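Local coordinates for biofilm-associated surface protein (Staphylococcus aureus, PDB 7C7U) that sits on the bacterial cell wall, binds calcium and takes part in biofilm formation, probably as a switch that governs functional amyloid assembly, at residues N336-K344 against T355-T363; I526-I536 against N571-L582. All blocks are in the same frame, centred on the assembly; numbering follows the deposited sequence.

Interaction 1 (N336-K344 against T355-T363)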
loop_
_atom_site.group_PDB
_atom_site.type_symbol
_atom_site.label_atom_id
_atom_site.label_comp_id
_atom_site.label_asym_id
_atom_site.label_seq_id
_atom_site.Cartn_x
_atom_site.Cartn_y
_atom_site.Cartn_z
ATOM N N ASN A 336 1.795 6.458 -9.871
ATOM C CA ASN A 336 2.697 5.348 -10.153
ATOM C C ASN A 336 3.848 5.746 -11.069
ATOM O O ASN A 336 4.769 4.944 -11.257
ATOM C CB ASN A 336 1.902 4.182 -10.771
ATOM C CG ASN A 336 1.009 3.491 -9.760
ATOM O OD1 ASN A 336 1.391 3.335 -8.603
ATOM N ND2 ASN A 336 -0.189 3.079 -10.185
ATOM N N ASN A 337 3.817 6.949 -11.645
ATOM C CA ASN A 337 4.877 7.428 -12.525
ATOM C C ASN A 337 6.052 8.058 -11.785
ATOM O O ASN A 337 7.032 8.438 -12.431
ATOM C CB ASN A 337 4.325 8.469 -13.507
ATOM C CG ASN A 337 3.355 7.877 -14.502
ATOM O OD1 ASN A 337 2.241 8.368 -14.671
ATOM N ND2 ASN A 337 3.771 6.802 -15.153
ATOM N N ILE A 338 5.991 8.191 -10.462
ATOM C CA ILE A 338 7.048 8.927 -9.766
ATOM C C ILE A 338 8.250 8.033 -9.502
ATOM O O ILE A 338 9.387 8.381 -9.842
ATOM C CB ILE A 338 6.516 9.538 -8.455
ATOM C CG1 ILE A 338 5.339 10.478 -8.722
ATOM C CG2 ILE A 338 7.657 10.256 -7.733
ATOM C CD1 ILE A 338 4.554 10.876 -7.445
ATOM N N LEU A 339 8.029 6.868 -8.892
ATOM C CA LEU A 339 9.141 5.964 -8.659
ATOM C C LEU A 339 9.635 5.317 -9.944
ATOM O O LEU A 339 10.775 4.843 -9.987
ATOM C CB LEU A 339 8.768 4.890 -7.638
ATOM C CG LEU A 339 8.940 5.225 -6.145
ATOM C CD1 LEU A 339 8.253 6.523 -5.719
ATOM C CD2 LEU A 339 8.464 4.037 -5.312
ATOM N N THR A 340 8.821 5.314 -10.994
ATOM C CA THR A 340 9.269 4.821 -12.285
ATOM C C THR A 340 9.923 5.912 -13.121
ATOM O O THR A 340 10.111 5.722 -14.320
ATOM C CB THR A 340 8.092 4.211 -13.062
ATOM O OG1 THR A 340 7.137 5.235 -13.361
ATOM C CG2 THR A 340 7.411 3.122 -12.255
ATOM N N LYS A 341 10.255 7.061 -12.534
ATOM C CA LYS A 341 11.003 8.037 -13.310
ATOM C C LYS A 341 12.305 7.378 -13.751
ATOM O O LYS A 341 12.864 6.545 -13.030
ATOM C CB LYS A 341 11.279 9.306 -12.504
ATOM C CG LYS A 341 11.941 10.403 -13.328
ATOM C CD LYS A 341 12.507 11.528 -12.469
ATOM C CE LYS A 341 13.873 11.164 -11.917
ATOM N NZ LYS A 341 14.665 12.370 -11.540
ATOM N N ASP A 342 12.771 7.711 -14.949
ATOM C CA ASP A 342 13.976 7.096 -15.514
ATOM C C ASP A 342 13.840 5.589 -15.693
ATOM O O ASP A 342 14.852 4.885 -15.789
ATOM C CB ASP A 342 15.222 7.353 -14.656
ATOM C CG ASP A 342 15.493 8.812 -14.438
ATOM O OD1 ASP A 342 15.897 9.147 -13.306
ATOM O OD2 ASP A 342 15.280 9.619 -15.372
ATOM N N ALA A 343 12.626 5.047 -15.668
ATOM C CA ALA A 343 12.485 3.612 -15.853
ATOM C C ALA A 343 12.638 3.288 -17.333
ATOM O O ALA A 343 12.294 4.090 -18.206
ATOM C CB ALA A 343 11.140 3.099 -15.340
ATOM N N LYS A 344 13.160 2.102 -17.613
ATOM C CA LYS A 344 13.290 1.642 -18.987
ATOM C C LYS A 344 12.277 0.533 -19.236
ATOM O O LYS A 344 11.841 -0.150 -18.305
ATOM C CB LYS A 344 14.707 1.137 -19.292
ATOM C CG LYS A 344 15.821 2.185 -19.171
ATOM C CD LYS A 344 17.182 1.513 -19.393
ATOM C CE LYS A 344 18.365 2.402 -19.065
ATOM N NZ LYS A 344 18.673 3.386 -20.139
ATOM N N THR A 355 14.997 -1.186 -13.446
ATOM C CA THR A 355 15.135 0.239 -13.715
ATOM C C THR A 355 14.175 1.111 -12.904
ATOM O O THR A 355 14.135 2.320 -13.131
ATOM C CB THR A 355 14.944 0.543 -15.200
ATOM O OG1 THR A 355 13.597 0.256 -15.588
ATOM C CG2 THR A 355 15.925 -0.291 -16.058
ATOM N N THR A 356 13.385 0.545 -12.002
ATOM C CA THR A 356 12.494 1.375 -11.194
ATOM C C THR A 356 13.009 1.473 -9.760
ATOM O O THR A 356 13.847 0.682 -9.318
ATOM C CB THR A 356 11.044 0.856 -11.226
ATOM O OG1 THR A 356 10.171 1.891 -10.763
ATOM C CG2 THR A 356 10.841 -0.368 -10.334
ATOM N N LYS A 357 12.542 2.501 -9.045
ATOM C CA LYS A 357 12.887 2.663 -7.639
ATOM C C LYS A 357 11.973 1.813 -6.761
ATOM O O LYS A 357 10.771 1.700 -7.016
ATOM C CB LYS A 357 12.798 4.138 -7.228
ATOM C CG LYS A 357 13.837 5.061 -7.865
ATOM C CD LYS A 357 13.778 6.460 -7.226
ATOM C CE LYS A 357 14.634 7.474 -7.986
ATOM N NZ LYS A 357 13.844 8.192 -9.034
ATOM N N GLN A 358 12.549 1.188 -5.732
ATOM C CA GLN A 358 11.738 0.461 -4.759
ATOM C C GLN A 358 11.158 1.388 -3.682
ATOM O O GLN A 358 10.124 1.073 -3.087
ATOM C CB GLN A 358 12.570 -0.630 -4.091
ATOM C CG GLN A 358 11.740 -1.628 -3.274
ATOM C CD GLN A 358 12.606 -2.637 -2.551
ATOM O OE1 GLN A 358 13.792 -2.394 -2.345
ATOM N NE2 GLN A 358 12.019 -3.759 -2.138
ATOM N N LYS A 359 11.814 2.501 -3.373
ATOM C CA LYS A 359 11.164 3.439 -2.461
ATOM C C LYS A 359 11.660 4.842 -2.736
ATOM O O LYS A 359 12.684 5.049 -3.399
ATOM C CB LYS A 359 11.361 3.068 -0.983
ATOM C CG LYS A 359 12.788 3.008 -0.492
ATOM C CD LYS A 359 12.822 2.691 0.997
ATOM C CE LYS A 359 13.646 3.728 1.772
ATOM N NZ LYS A 359 12.859 4.934 2.240
ATOM N N GLU A 360 10.901 5.813 -2.230
ATOM C CA GLU A 360 11.332 7.198 -2.275
ATOM C C GLU A 360 10.563 7.986 -1.223
ATOM O O GLU A 360 9.334 7.904 -1.153
ATOM C CB GLU A 360 11.123 7.822 -3.663
ATOM C CG GLU A 360 12.015 9.054 -3.857
ATOM C CD GLU A 360 11.952 9.660 -5.255
ATOM O OE1 GLU A 360 11.274 9.103 -6.141
ATOM O OE2 GLU A 360 12.582 10.714 -5.464
ATOM N N ASP A 361 11.289 8.751 -0.430
ATOM C CA ASP A 361 10.707 9.639 0.577
ATOM C C ASP A 361 10.666 11.069 0.066
ATOM O O ASP A 361 11.643 11.555 -0.516
ATOM C CB ASP A 361 11.524 9.602 1.863
ATOM C CG ASP A 361 11.419 8.283 2.568
ATOM O OD1 ASP A 361 10.320 7.685 2.537
ATOM O OD2 ASP A 361 12.431 7.836 3.137
ATOM N N PHE A 362 9.547 11.758 0.318
ATOM C CA PHE A 362 9.437 13.181 0.047
ATOM C C PHE A 362 9.091 13.906 1.340
ATOM O O PHE A 362 8.298 13.408 2.138
ATOM C CB PHE A 362 8.395 13.482 -1.025
ATOM C CG PHE A 362 8.598 12.673 -2.295
ATOM C CD1 PHE A 362 8.083 11.399 -2.401
ATOM C CD2 PHE A 362 9.338 13.183 -3.340
ATOM C CE1 PHE A 362 8.286 10.627 -3.555
ATOM C CE2 PHE A 362 9.542 12.426 -4.497
ATOM C CZ PHE A 362 9.011 11.154 -4.596
ATOM N N THR A 363 9.704 15.058 1.551
ATOM C CA THR A 363 9.538 15.777 2.809
ATOM C C THR A 363 8.927 17.142 2.561
ATOM O O THR A 363 9.051 17.704 1.471
ATOM C CB THR A 363 10.869 15.895 3.557
ATOM O OG1 THR A 363 11.862 16.411 2.681
ATOM C CG2 THR A 363 11.313 14.521 4.057
HETATM O O HOH W 1 11.239 10.207 -8.713
#

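Interaction 2 (I526-I536 against N571-L582)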
loop_
_atom_site.group_PDB
_atom_site.type_symbol
_atom_site.label_atom_id
_atom_site.label_comp_id
_atom_site.label_asym_id
_atom_site.label_seq_id
_atom_site.Cartn_x
_atom_site.Cartn_y
_atom_site.Cartn_z
ATOM N N ILE A 526 -6.287 -31.615 -16.409
ATOM C CA ILE A 526 -6.512 -31.678 -14.967
ATOM C C ILE A 526 -6.590 -30.257 -14.427
ATOM O O ILE A 526 -5.728 -29.427 -14.735
ATOM C CB ILE A 526 -5.392 -32.463 -14.253
ATOM C CG1 ILE A 526 -5.192 -33.825 -14.910
ATOM C CG2 ILE A 526 -5.701 -32.639 -12.778
ATOM C CD1 ILE A 526 -3.892 -34.498 -14.533
ATOM N N ASN A 527 -7.618 -29.974 -13.631
ATOM C CA ASN A 527 -7.696 -28.674 -12.981
ATOM C C ASN A 527 -6.692 -28.609 -11.826
ATOM O O ASN A 527 -6.310 -29.642 -11.271
ATOM C CB ASN A 527 -9.108 -28.405 -12.459
ATOM C CG ASN A 527 -10.106 -28.137 -13.571
ATOM O OD1 ASN A 527 -9.737 -27.995 -14.739
ATOM N ND2 ASN A 527 -11.377 -28.036 -13.202
ATOM N N PRO A 528 -6.244 -27.409 -11.451
ATOM C CA PRO A 528 -5.276 -27.297 -10.349
ATOM C C PRO A 528 -5.774 -28.000 -9.088
ATOM O O PRO A 528 -6.975 -28.045 -8.811
ATOM C CB PRO A 528 -5.148 -25.785 -10.146
ATOM C CG PRO A 528 -5.446 -25.203 -11.494
ATOM C CD PRO A 528 -6.504 -26.103 -12.091
ATOM N N VAL A 529 -4.839 -28.600 -8.351
ATOM C CA VAL A 529 -5.142 -29.385 -7.160
ATOM C C VAL A 529 -4.194 -28.949 -6.047
ATOM O O VAL A 529 -2.981 -28.871 -6.265
ATOM C CB VAL A 529 -4.996 -30.900 -7.424
ATOM C CG1 VAL A 529 -5.267 -31.694 -6.155
ATOM C CG2 VAL A 529 -5.917 -31.358 -8.567
ATOM N N ASP A 530 -4.735 -28.666 -4.864
ATOM C CA ASP A 530 -3.901 -28.373 -3.702
ATOM C C ASP A 530 -4.092 -29.450 -2.638
ATOM O O ASP A 530 -4.984 -30.302 -2.732
ATOM C CB ASP A 530 -4.165 -26.964 -3.126
ATOM C CG ASP A 530 -5.581 -26.774 -2.575
ATOM O OD1 ASP A 530 -6.141 -27.684 -1.928
ATOM O OD2 ASP A 530 -6.131 -25.667 -2.762
ATOM N N ASP A 531 -3.232 -29.393 -1.613
ATOM C CA ASP A 531 -3.168 -30.413 -0.570
ATOM C C ASP A 531 -4.306 -30.320 0.436
ATOM O O ASP A 531 -4.230 -30.953 1.496
ATOM C CB ASP A 531 -1.820 -30.354 0.161
ATOM C CG ASP A 531 -1.456 -28.956 0.627
ATOM O OD1 ASP A 531 -2.340 -28.233 1.125
ATOM O OD2 ASP A 531 -0.271 -28.586 0.501
ATOM N N ASN A 532 -5.343 -29.539 0.134
ATOM C CA ASN A 532 -6.583 -29.539 0.894
ATOM C C ASN A 532 -7.738 -30.135 0.100
ATOM O O ASN A 532 -8.801 -30.399 0.677
ATOM C CB ASN A 532 -6.929 -28.100 1.321
ATOM C CG ASN A 532 -7.852 -28.041 2.527
ATOM O OD1 ASN A 532 -7.898 -28.967 3.339
ATOM N ND2 ASN A 532 -8.590 -26.942 2.651
ATOM N N ASP A 533 -7.540 -30.388 -1.193
ATOM C CA ASP A 533 -8.595 -30.890 -2.066
ATOM C C ASP A 533 -8.719 -32.405 -1.955
ATOM O O ASP A 533 -7.728 -33.131 -2.075
ATOM C CB ASP A 533 -8.315 -30.488 -3.516
ATOM C CG ASP A 533 -8.655 -29.032 -3.796
ATOM O OD1 ASP A 533 -9.634 -28.521 -3.198
ATOM O OD2 ASP A 533 -7.936 -28.398 -4.604
ATOM N N GLN A 534 -9.940 -32.880 -1.711
ATOM C CA GLN A 534 -10.248 -34.304 -1.700
ATOM C C GLN A 534 -10.671 -34.838 -3.065
ATOM O O GLN A 534 -11.014 -36.022 -3.168
ATOM C CB GLN A 534 -11.363 -34.591 -0.688
ATOM C CG GLN A 534 -11.171 -33.948 0.669
ATOM C CD GLN A 534 -10.199 -34.713 1.536
ATOM O OE1 GLN A 534 -9.818 -35.839 1.211
ATOM N NE2 GLN A 534 -9.791 -34.108 2.649
ATOM N N GLN A 535 -10.671 -34.004 -4.104
ATOM C CA GLN A 535 -11.155 -34.411 -5.414
ATOM C C GLN A 535 -10.283 -33.793 -6.495
ATOM O O GLN A 535 -9.738 -32.698 -6.325
ATOM C CB GLN A 535 -12.630 -34.039 -5.638
ATOM C CG GLN A 535 -12.907 -32.552 -5.723
ATOM C CD GLN A 535 -14.386 -32.256 -5.848
ATOM O OE1 GLN A 535 -15.189 -33.155 -6.105
ATOM N NE2 GLN A 535 -14.757 -30.993 -5.662
ATOM N N ILE A 536 -10.141 -34.522 -7.599
ATOM C CA ILE A 536 -9.375 -34.096 -8.767
ATOM C C ILE A 536 -10.350 -33.951 -9.930
ATOM O O ILE A 536 -10.858 -34.954 -10.449
ATOM C CB ILE A 536 -8.255 -35.089 -9.110
ATOM C CG1 ILE A 536 -7.386 -35.370 -7.881
ATOM C CG2 ILE A 536 -7.410 -34.571 -10.261
ATOM C CD1 ILE A 536 -6.192 -36.269 -8.171
ATOM N N ASN A 571 -12.579 -38.901 -6.896
ATOM C CA ASN A 571 -12.529 -38.796 -5.444
ATOM C C ASN A 571 -11.387 -39.637 -4.895
ATOM O O ASN A 571 -11.117 -40.734 -5.392
ATOM C CB ASN A 571 -13.853 -39.224 -4.806
ATOM C CG ASN A 571 -15.027 -38.415 -5.308
ATOM O OD1 ASN A 571 -14.903 -37.216 -5.561
ATOM N ND2 ASN A 571 -16.177 -39.065 -5.458
ATOM N N VAL A 572 -10.716 -39.104 -3.877
ATOM C CA VAL A 572 -9.600 -39.768 -3.223
ATOM C C VAL A 572 -9.835 -39.696 -1.719
ATOM O O VAL A 572 -10.542 -38.821 -1.214
ATOM C CB VAL A 572 -8.232 -39.144 -3.594
ATOM C CG1 VAL A 572 -7.845 -39.509 -5.021
ATOM C CG2 VAL A 572 -8.264 -37.636 -3.423
ATOM N N ASP A 573 -9.240 -40.653 -1.005
ATOM C CA ASP A 573 -9.427 -40.727 0.445
ATOM C C ASP A 573 -8.707 -39.582 1.152
ATOM O O ASP A 573 -9.318 -38.806 1.895
ATOM C CB ASP A 573 -8.939 -42.078 0.973
ATOM C CG ASP A 573 -9.653 -43.249 0.317
ATOM O OD1 ASP A 573 -9.218 -43.688 -0.771
ATOM O OD2 ASP A 573 -10.647 -43.736 0.896
ATOM N N THR A 574 -7.409 -39.458 0.924
ATOM C CA THR A 574 -6.529 -38.470 1.515
ATOM C C THR A 574 -6.058 -37.479 0.464
ATOM O O THR A 574 -5.724 -37.879 -0.657
ATOM C CB THR A 574 -5.303 -39.124 2.155
ATOM O OG1 THR A 574 -4.594 -39.888 1.166
ATOM C CG2 THR A 574 -5.722 -40.045 3.292
ATOM N N PRO A 575 -6.022 -36.187 0.789
ATOM C CA PRO A 575 -5.512 -35.201 -0.174
ATOM C C PRO A 575 -4.058 -35.502 -0.508
ATOM O O PRO A 575 -3.366 -36.244 0.200
ATOM C CB PRO A 575 -5.650 -33.866 0.575
ATOM C CG PRO A 575 -6.730 -34.114 1.584
ATOM C CD PRO A 575 -6.576 -35.550 2.003
ATOM N N LEU A 576 -3.588 -34.910 -1.597
ATOM C CA LEU A 576 -2.252 -35.211 -2.084
ATOM C C LEU A 576 -1.235 -34.246 -1.499
ATOM O O LEU A 576 -1.541 -33.089 -1.210
ATOM C CB LEU A 576 -2.197 -35.147 -3.615
ATOM C CG LEU A 576 -3.136 -36.069 -4.398
ATOM C CD1 LEU A 576 -3.292 -35.582 -5.836
ATOM C CD2 LEU A 576 -2.634 -37.505 -4.359
ATOM N N GLU A 577 -0.008 -34.737 -1.352
ATOM C CA GLU A 577 1.066 -33.916 -0.821
ATOM C C GLU A 577 1.474 -32.865 -1.841
ATOM O O GLU A 577 1.555 -33.143 -3.042
ATOM C CB GLU A 577 2.265 -34.790 -0.456
ATOM C CG GLU A 577 3.481 -34.015 0.024
ATOM C CD GLU A 577 4.713 -34.888 0.145
ATOM O OE1 GLU A 577 5.787 -34.354 0.497
ATOM O OE2 GLU A 577 4.607 -36.107 -0.112
ATOM N N ALA A 578 1.703 -31.645 -1.358
ATOM C CA ALA A 578 2.182 -30.579 -2.225
ATOM C C ALA A 578 3.464 -31.012 -2.922
ATOM O O ALA A 578 4.405 -31.488 -2.281
ATOM C CB ALA A 578 2.416 -29.299 -1.422
ATOM N N GLY A 579 3.489 -30.868 -4.245
ATOM C CA GLY A 579 4.630 -31.225 -5.052
ATOM C C GLY A 579 4.434 -32.470 -5.888
ATOM O O GLY A 579 5.216 -32.698 -6.822
ATOM N N THR A 580 3.423 -33.281 -5.586
ATOM C CA THR A 580 3.150 -34.447 -6.416
ATOM C C THR A 580 2.675 -34.004 -7.795
ATOM O O THR A 580 1.890 -33.061 -7.930
ATOM C CB THR A 580 2.111 -35.362 -5.756
ATOM O OG1 THR A 580 1.059 -34.578 -5.182
ATOM C CG2 THR A 580 2.755 -36.216 -4.671
ATOM N N VAL A 581 3.173 -34.679 -8.824
ATOM C CA VAL A 581 2.910 -34.311 -10.209
ATOM C C VAL A 581 1.866 -35.261 -10.776
ATOM O O VAL A 581 1.940 -36.478 -10.562
ATOM C CB VAL A 581 4.198 -34.332 -11.047
ATOM C CG1 VAL A 581 3.882 -34.044 -12.504
ATOM C CG2 VAL A 581 5.192 -33.315 -10.497
ATOM N N LEU A 582 0.886 -34.702 -11.484
ATOM C CA LEU A 582 -0.255 -35.436 -12.005
ATOM C C LEU A 582 -0.285 -35.368 -13.526
ATOM O O LEU A 582 -0.040 -34.311 -14.114
ATOM C CB LEU A 582 -1.558 -34.869 -11.443
ATOM C CG LEU A 582 -1.711 -34.938 -9.926
ATOM C CD1 LEU A 582 -3.027 -34.310 -9.486
ATOM C CD2 LEU A 582 -1.625 -36.381 -9.480
#

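Interaction 1 (N336-K344 against T355-T363)
Leu339 and Lys357 meet where two overlapping beta turns, type I over 338-341 and type II over 340-343, lie along the run into strand 359-369, the start of an inner strand of an antiparallel sheet. Two nearly straight backbone N-H bonds tie the segments. Lys357 N gives its proton to Leu339 O (3.1 Å, 166°), and Lys344 N reaches Thr355 OG1 at 2.8 Å. That hydroxyl also bonds Ile352 O: threonine suits the place because one short side chain can accept and donate at once. Just before the strand, Gln358 NE2 bonds Tyr390 O, beside calcium ligands Asp389 and Asp391.

Apolar contacts fill the other end. Leu339 spreads its two methyls over the strand's start, CD2 near Lys359 CA and CD1 3.8 Å from Glu360 CB; Leu387 of the neighbouring strand backs it. Ile338 CG2, anti to the backbone N, comes obliquely to the Phe362 ring, 3.5 Å from CZ.

Charge and water join Lys357, Glu360 and Ile338. Lys357 NZ makes a long salt bridge with Glu360 OE1 and a weak bond to a water. This water bridges the two segments, donating to Ile338 O and to Glu360 OE1, 2.8 Å from each.

Interaction 2 (I526-I536 against N571-L582)
Ile536 and Leu582 reach toward each other tip to tip, CD1 to CD1 at 3.9 Å, while Leu576 CD1 comes crosswise to the same isoleucine methyl. Ile526 CD1 adds its end against Leu582 CB. These long aliphatic residues suit the filling between two sheets whose strand order is consistent with an immunoglobulin-like sandwich of fibronectin III topology.

At the mouth of this cluster the strands meet in an antiparallel, non-hydrogen-bonded pair, Gln535 with Asn571, followed by the bond from Val572 N to Gln534 O (3.2 Å, 161°). Pro575, which needs no N-H partner, sets CB 3.4 Å from both Asp531 O and Asp533 O. Gln534, bent at chi2 (-79°), lays its amide carbon CD 3.5 Å from Pro575 CG.

The next shell shapes the two loops. Asp530 OD1 accepts Asn532 N at 2.9 Å, an Asx turn, and Asp533 OD2 takes Asp530 N, bracing the type I turn 530-533. In the other loop, Glu577 O receives both N and OG1 of Thr580, and Gly579 takes a positive phi suited to glycine. Asp531 OD1 bonds Ala604 N. With a backbone bond at one end and methyls meeting beyond it, apolar contact probably carries much of the cohesion.

How the interactions relate
From the N terminus, the chain leaves strand 323-331 of a five-stranded antiparallel sheet and enters the loop in which interaction 1 begins. The contact closes a short excursion of ten residues, 345-354, on the approach to and first residues of strand 359-369, which belongs to a different, four-stranded sheet. The chain then passes a calcium-binding region with helices 397-404 and 420-427, and a seven-stranded sheet before reaching interaction 2. There, residues 537-570 loop out and back, so that two interstrand loops of what is probably the last beta sandwich meet, tying its three-stranded sheet to its four-stranded one. Interactions 1 and 2 run in series, neither nesting nor crossing, with centres 42 Å apart.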